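M3DLH protein (Halieaceae bacterium, PDB 7JKA) is a member of the dienelactone hydrolase family with the alpha/beta-hydrolase fold and probably hydrolyses ester or lactone bonds, perhaps also phosphotriesters. Local coordinates at residues 54-57 with 58-61. Numbering follows the deposited sequence.
Sequences LNDH and ARER
Asn55 and Ala58 meet at the N-cap of helix 56-67, the crossover helix between parallel strands 42-48 and 71-74 of this alpha/beta-hydrolase fold. A short amide side chain suits the cap: with CG between backbone N and carbonyl carbon (chi1 55°), OD1 turns back to accept from Ala58 N at 3.2 Å, satisfying an amide of the first turn. Asn55 O takes Arg59 N. Arg59 runs back along this start. Its CB lies 3.7 Å from Asp56 O, CG passes 3.4 Å from Asn55 O, and CD nears Asp56 OD1. NE has a long, weak ion pair with Glu31 OE1. The extended chain then delivers NH1 to Asp56 OD1 in a 3.0 Å salt bridge; NH1 meets OD1 on its anti side, out of the carboxylate plane, through a bent bond, while NH2 reaches a water that donates to Leu54 O. Replacing Arg59 by a leucine would probably leave the Asp56 carboxylate without its charged mate and that water without its guanidinium anchor. One turn beyond His57, Arg61, salt-bridged to Glu235, sets NH1 over one face of the His57 ring, offset toward the rim, with the guanidinium tilted 35° from the ring plane; His57 NE2, hydrogen-bonded to Thr216 OG1, sits 3.5 Å from Arg61 CZ.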
# COMPACT_ATOMS: atom_id res chain seq x y z
N LEU A 54 -4.54 10.59 0.99
CA LEU A 54 -4.58 10.48 -0.46
C LEU A 54 -4.05 11.77 -1.08
O LEU A 54 -4.73 12.80 -1.08
CB LEU A 54 -6.01 10.18 -0.91
CG LEU A 54 -6.25 10.12 -2.41
CD1 LEU A 54 -5.13 9.35 -3.06
CD2 LEU A 54 -7.59 9.47 -2.68
N ASN A 55 -2.83 11.72 -1.59
CA ASN A 55 -2.17 12.91 -2.13
C ASN A 55 -1.72 12.67 -3.57
O ASN A 55 -1.97 11.59 -4.13
CB ASN A 55 -0.99 13.29 -1.23
CG ASN A 55 0.00 12.15 -1.02
OD1 ASN A 55 -0.04 11.12 -1.70
ND2 ASN A 55 0.91 12.35 -0.06
N ASP A 56 -1.01 13.65 -4.14
CA ASP A 56 -0.63 13.56 -5.55
C ASP A 56 0.31 12.40 -5.80
O ASP A 56 0.25 11.78 -6.86
CB ASP A 56 0.02 14.86 -6.00
CG ASP A 56 -1.01 15.94 -6.29
OD1 ASP A 56 -2.22 15.60 -6.33
OD2 ASP A 56 -0.62 17.11 -6.48
N HIS A 57 1.17 12.09 -4.83
CA HIS A 57 2.08 10.96 -4.96
C HIS A 57 1.30 9.67 -5.17
O HIS A 57 1.60 8.89 -6.08
CB HIS A 57 2.97 10.90 -3.71
CG HIS A 57 3.85 9.70 -3.64
ND1 HIS A 57 3.43 8.50 -3.13
CD2 HIS A 57 5.15 9.52 -4.00
CE1 HIS A 57 4.42 7.62 -3.18
NE2 HIS A 57 5.47 8.22 -3.70
N ALA A 58 0.26 9.44 -4.37
CA ALA A 58 -0.51 8.20 -4.52
C ALA A 58 -1.31 8.19 -5.81
O ALA A 58 -1.45 7.13 -6.45
CB ALA A 58 -1.43 8.03 -3.32
N ARG A 59 -1.89 9.33 -6.18
CA ARG A 59 -2.61 9.41 -7.45
C ARG A 59 -1.71 9.06 -8.62
O ARG A 59 -2.12 8.36 -9.56
CB ARG A 59 -3.20 10.80 -7.63
CG ARG A 59 -4.23 11.23 -6.59
CD ARG A 59 -4.74 12.64 -6.92
NE ARG A 59 -5.78 13.03 -5.99
CZ ARG A 59 -5.61 13.85 -4.96
NH1 ARG A 59 -4.43 14.42 -4.73
NH2 ARG A 59 -6.64 14.12 -4.17
N GLU A 60 -0.47 9.56 -8.59
CA GLU A 60 0.46 9.28 -9.68
C GLU A 60 0.80 7.79 -9.72
O GLU A 60 0.92 7.22 -10.81
CB GLU A 60 1.71 10.14 -9.52
CG GLU A 60 2.84 9.77 -10.46
CD GLU A 60 2.54 10.00 -11.93
OE1 GLU A 60 1.51 10.65 -12.25
OE2 GLU A 60 3.35 9.53 -12.76
N ARG A 61 0.94 7.14 -8.57
CA ARG A 61 1.22 5.71 -8.61
C ARG A 61 0.02 4.92 -9.15
O ARG A 61 0.19 3.96 -9.91
CB ARG A 61 1.64 5.20 -7.23
CG ARG A 61 2.82 5.97 -6.64
CD ARG A 61 3.98 5.91 -7.60
NE ARG A 61 5.23 6.59 -7.19
CZ ARG A 61 5.41 7.91 -7.17
NH1 ARG A 61 4.40 8.73 -7.45
NH2 ARG A 61 6.61 8.42 -6.88
O HOH W 1 -5.60 15.63 -2.32